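Local atomic coordinates of 2'-deoxycytidine 5'-triphosphate deaminase (PDB entry 2R9Q), a protein that probably catalyses the hydrolytic deamination of dCTP to dUTP, a step that supplies precursor for thymidylate synthesis. Residues D34-G48 against V157-R169. Sequence-based numbering, arbitrary orientation.
Sequences DVDQVQPASLDLRLG and VRRGSRLSQIRFR
D34 and R162 reach toward each other from opposite directions: OD2 of D34 takes NH1 of R162 at 2.6 Å through its anti lone pair, somewhat out of the guanidinium plane, while OD1 holds a weak salt bridge to R46, whose guanidinium also bonds to S29 and pairs with E98. D36, two residues on in the same type I turn, offers OD1 to that NH1 in the plane of the R162 guanidinium, and the bond is nearly straight (170°). Q37 lays its CG over one face of this guanidinium. Further along, the carbonyl oxygen of A41 receives R167 NE at 2.9 Å. L43 then pairs with I166 through two backbone bonds, antiparallel, joining strand 42-46 to strand 162-169 in one of the sheets of a dUTPase-like beta fold. D44 splits its carboxylate: OD1 takes Q165 NE2 at 2.7 Å, nearly along the C-O axis, and OD2 is gripped side-on by R162 NE and NH2, with K113 as a further salt-bridge partner. Bends at chi2 and chi3 (146° and 58°) bring the guanidinium of R162 between D44 and the 34-37 turn, within bonding distance of three aspartates. On the face it shares with L43, L45 sets CD2 3.8 Å from I166 CG2. Past R46, L47 bonds by its N to S161 O and by its O to G160 N in the type II turn, and its CD1 packs on V157 CG2 (3.6 Å) and on L163 CD1.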
# COMPACT_ATOMS: atom_id res chain seq x y z
N ASP B 34 7.93 22.57 -32.18
CA ASP B 34 6.81 21.88 -32.83
C ASP B 34 5.85 22.95 -33.37
O ASP B 34 5.73 24.02 -32.78
CB ASP B 34 6.02 20.97 -31.86
CG ASP B 34 6.86 19.86 -31.21
OD1 ASP B 34 7.93 19.48 -31.74
OD2 ASP B 34 6.40 19.37 -30.14
N VAL B 35 5.18 22.68 -34.48
CA VAL B 35 4.22 23.64 -35.05
C VAL B 35 3.19 24.06 -34.00
O VAL B 35 2.84 25.24 -33.89
CB VAL B 35 3.51 23.12 -36.36
CG1 VAL B 35 2.89 21.75 -36.14
CG2 VAL B 35 2.47 24.16 -36.87
N ASP B 36 2.79 23.09 -33.17
CA ASP B 36 1.76 23.29 -32.16
C ASP B 36 2.31 23.44 -30.74
O ASP B 36 1.58 23.23 -29.76
CB ASP B 36 0.77 22.14 -32.24
CG ASP B 36 1.40 20.81 -31.91
OD1 ASP B 36 2.62 20.63 -32.10
OD2 ASP B 36 0.67 19.92 -31.46
N GLN B 37 3.58 23.83 -30.62
CA GLN B 37 4.25 23.88 -29.32
C GLN B 37 3.89 25.11 -28.51
O GLN B 37 3.83 25.05 -27.27
CB GLN B 37 5.76 23.78 -29.44
CG GLN B 37 6.40 23.18 -28.22
CD GLN B 37 7.91 23.17 -28.30
OE1 GLN B 37 8.47 22.85 -29.33
NE2 GLN B 37 8.57 23.51 -27.21
N VAL B 38 3.64 26.22 -29.21
CA VAL B 38 3.28 27.49 -28.58
C VAL B 38 1.75 27.55 -28.48
O VAL B 38 1.04 27.47 -29.48
CB VAL B 38 3.83 28.71 -29.35
CG1 VAL B 38 3.52 30.01 -28.60
CG2 VAL B 38 5.36 28.55 -29.61
N GLN B 39 1.27 27.64 -27.25
CA GLN B 39 -0.13 27.74 -26.98
C GLN B 39 -0.43 29.23 -26.93
O GLN B 39 0.50 30.05 -26.93
CB GLN B 39 -0.48 27.02 -25.66
CG GLN B 39 0.01 25.57 -25.56
CD GLN B 39 -0.52 24.69 -26.65
OE1 GLN B 39 -1.60 24.92 -27.17
NE2 GLN B 39 0.27 23.70 -27.02
N PRO B 40 -1.73 29.60 -26.92
CA PRO B 40 -2.16 31.00 -26.82
C PRO B 40 -1.49 31.83 -25.69
O PRO B 40 -1.16 32.98 -25.94
CB PRO B 40 -3.67 30.87 -26.61
CG PRO B 40 -4.04 29.60 -27.24
CD PRO B 40 -2.88 28.68 -27.06
N ALA B 41 -1.28 31.26 -24.50
CA ALA B 41 -0.68 31.98 -23.35
C ALA B 41 0.36 31.16 -22.55
O ALA B 41 0.55 31.39 -21.34
CB ALA B 41 -1.77 32.46 -22.45
N SER B 42 1.03 30.22 -23.23
CA SER B 42 2.06 29.35 -22.65
C SER B 42 2.80 28.60 -23.74
O SER B 42 2.42 28.62 -24.91
CB SER B 42 1.45 28.35 -21.65
OG SER B 42 0.41 27.59 -22.26
N LEU B 43 3.88 27.94 -23.36
CA LEU B 43 4.64 27.08 -24.23
C LEU B 43 4.86 25.70 -23.59
O LEU B 43 5.33 25.58 -22.47
CB LEU B 43 5.97 27.77 -24.52
CG LEU B 43 7.13 26.99 -25.13
CD1 LEU B 43 6.98 26.78 -26.63
CD2 LEU B 43 8.40 27.69 -24.76
N ASP B 44 4.50 24.66 -24.32
CA ASP B 44 4.93 23.28 -24.03
C ASP B 44 6.45 23.12 -24.02
O ASP B 44 7.16 23.71 -24.84
CB ASP B 44 4.33 22.28 -25.02
CG ASP B 44 2.86 22.03 -24.75
OD1 ASP B 44 2.28 22.75 -23.90
OD2 ASP B 44 2.30 21.11 -25.40
N LEU B 45 6.90 22.33 -23.05
CA LEU B 45 8.28 22.00 -22.85
C LEU B 45 8.50 20.54 -23.24
O LEU B 45 7.67 19.69 -22.96
CB LEU B 45 8.69 22.22 -21.39
CG LEU B 45 8.57 23.62 -20.80
CD1 LEU B 45 8.65 23.51 -19.26
CD2 LEU B 45 9.64 24.55 -21.39
N ARG B 46 9.62 20.27 -23.88
CA ARG B 46 9.93 18.96 -24.39
C ARG B 46 11.10 18.37 -23.64
O ARG B 46 12.06 19.05 -23.34
CB ARG B 46 10.32 19.04 -25.88
CG ARG B 46 9.26 19.56 -26.83
CD ARG B 46 9.80 19.68 -28.23
NE ARG B 46 10.71 20.83 -28.41
CZ ARG B 46 11.22 21.20 -29.59
NH1 ARG B 46 12.05 22.22 -29.66
NH2 ARG B 46 10.89 20.56 -30.70
N LEU B 47 11.01 17.07 -23.40
CA LEU B 47 12.11 16.27 -22.86
C LEU B 47 13.29 16.18 -23.82
O LEU B 47 13.13 16.04 -25.06
CB LEU B 47 11.66 14.84 -22.51
CG LEU B 47 10.39 14.62 -21.68
CD1 LEU B 47 10.23 13.13 -21.34
CD2 LEU B 47 10.38 15.51 -20.45
N GLY B 48 14.46 16.27 -23.22
CA GLY B 48 15.73 15.97 -23.87
C GLY B 48 15.94 14.46 -24.04
O GLY B 48 15.01 13.67 -23.91
N VAL B 157 7.95 7.61 -22.27
CA VAL B 157 8.39 8.94 -22.70
C VAL B 157 9.63 8.85 -23.56
O VAL B 157 10.34 7.86 -23.54
CB VAL B 157 8.65 9.94 -21.50
CG1 VAL B 157 7.43 9.98 -20.58
CG2 VAL B 157 9.97 9.63 -20.75
N ARG B 158 9.90 9.91 -24.30
CA ARG B 158 11.05 9.98 -25.15
C ARG B 158 11.42 11.42 -25.43
O ARG B 158 10.72 12.35 -25.02
CB ARG B 158 10.78 9.26 -26.47
CG ARG B 158 9.56 9.82 -27.23
CD ARG B 158 9.30 9.07 -28.47
NE ARG B 158 8.99 7.67 -28.22
CZ ARG B 158 7.79 7.22 -27.86
NH1 ARG B 158 6.79 8.05 -27.69
NH2 ARG B 158 7.60 5.92 -27.68
N ARG B 159 12.51 11.58 -26.18
CA ARG B 159 12.95 12.89 -26.62
C ARG B 159 11.78 13.51 -27.38
O ARG B 159 11.21 12.89 -28.26
CB ARG B 159 14.20 12.80 -27.47
CG ARG B 159 14.71 14.15 -27.90
CD ARG B 159 15.84 14.05 -28.90
NE ARG B 159 16.17 15.38 -29.46
CZ ARG B 159 16.94 16.29 -28.87
NH1 ARG B 159 17.50 16.06 -27.68
NH2 ARG B 159 17.16 17.46 -29.46
N GLY B 160 11.40 14.71 -26.97
CA GLY B 160 10.26 15.40 -27.51
C GLY B 160 8.96 15.39 -26.73
O GLY B 160 8.11 16.20 -26.98
N SER B 161 8.81 14.47 -25.78
CA SER B 161 7.58 14.34 -25.02
C SER B 161 7.27 15.64 -24.31
O SER B 161 8.16 16.34 -23.86
CB SER B 161 7.62 13.14 -24.06
OG SER B 161 7.68 11.90 -24.74
N ARG B 162 5.99 15.98 -24.26
CA ARG B 162 5.55 17.25 -23.70
C ARG B 162 4.65 16.96 -22.53
O ARG B 162 3.57 16.47 -22.72
CB ARG B 162 4.84 18.06 -24.77
CG ARG B 162 5.80 18.64 -25.78
CD ARG B 162 5.27 18.72 -27.17
NE ARG B 162 4.06 19.52 -27.19
CZ ARG B 162 3.44 19.98 -28.28
NH1 ARG B 162 3.91 19.76 -29.48
NH2 ARG B 162 2.34 20.70 -28.14
N LEU B 163 5.12 17.20 -21.32
CA LEU B 163 4.33 16.90 -20.11
C LEU B 163 3.92 18.17 -19.38
O LEU B 163 2.92 18.21 -18.67
CB LEU B 163 5.07 15.94 -19.21
CG LEU B 163 5.37 14.48 -19.62
CD1 LEU B 163 6.47 14.38 -20.66
CD2 LEU B 163 5.82 13.69 -18.41
N SER B 164 4.62 19.25 -19.68
CA SER B 164 4.56 20.46 -18.91
C SER B 164 4.50 21.67 -19.81
O SER B 164 4.82 21.59 -20.97
CB SER B 164 5.81 20.51 -18.05
OG SER B 164 5.71 21.52 -17.10
N GLN B 165 4.07 22.79 -19.25
CA GLN B 165 4.10 24.07 -19.95
C GLN B 165 4.50 25.27 -19.06
O GLN B 165 4.29 25.28 -17.86
CB GLN B 165 2.80 24.34 -20.69
CG GLN B 165 1.58 24.12 -19.94
CD GLN B 165 0.35 24.13 -20.81
OE1 GLN B 165 -0.73 24.48 -20.34
NE2 GLN B 165 0.51 23.79 -22.08
N ILE B 166 5.10 26.26 -19.72
CA ILE B 166 5.62 27.46 -19.09
C ILE B 166 4.86 28.70 -19.62
O ILE B 166 4.72 28.89 -20.83
CB ILE B 166 7.17 27.53 -19.29
CG1 ILE B 166 7.80 28.68 -18.49
CG2 ILE B 166 7.57 27.67 -20.74
CD1 ILE B 166 9.29 28.71 -18.64
N ARG B 167 4.35 29.52 -18.70
CA ARG B 167 3.69 30.79 -19.01
C ARG B 167 4.61 31.94 -18.61
O ARG B 167 5.13 31.98 -17.51
CB ARG B 167 2.37 30.87 -18.25
CG ARG B 167 1.62 32.19 -18.33
CD ARG B 167 0.19 32.02 -17.83
NE ARG B 167 -0.65 31.23 -18.75
CZ ARG B 167 -1.94 30.96 -18.55
NH1 ARG B 167 -2.54 31.38 -17.46
NH2 ARG B 167 -2.63 30.26 -19.44
N PHE B 168 4.82 32.87 -19.53
CA PHE B 168 5.68 34.05 -19.31
C PHE B 168 4.86 35.28 -19.02
O PHE B 168 3.78 35.45 -19.56
CB PHE B 168 6.57 34.33 -20.52
CG PHE B 168 7.37 33.15 -20.96
CD1 PHE B 168 8.63 32.94 -20.49
CD2 PHE B 168 6.84 32.23 -21.86
CE1 PHE B 168 9.35 31.86 -20.87
CE2 PHE B 168 7.56 31.15 -22.26
CZ PHE B 168 8.82 30.96 -21.76
N ARG B 169 5.38 36.15 -18.15
CA ARG B 169 4.68 37.37 -17.76
C ARG B 169 5.59 38.57 -17.38
O ARG B 169 6.74 38.40 -16.97
CB ARG B 169 3.74 37.05 -16.61
CG ARG B 169 4.43 36.53 -15.38
CD ARG B 169 3.47 36.37 -14.23
NE ARG B 169 2.33 35.50 -14.50
CZ ARG B 169 2.38 34.17 -14.58
NH1 ARG B 169 3.53 33.50 -14.47
NH2 ARG B 169 1.27 33.50 -14.79
O HOH W 1 3.13 32.81 -21.68
O HOH W 2 7.88 17.93 -21.02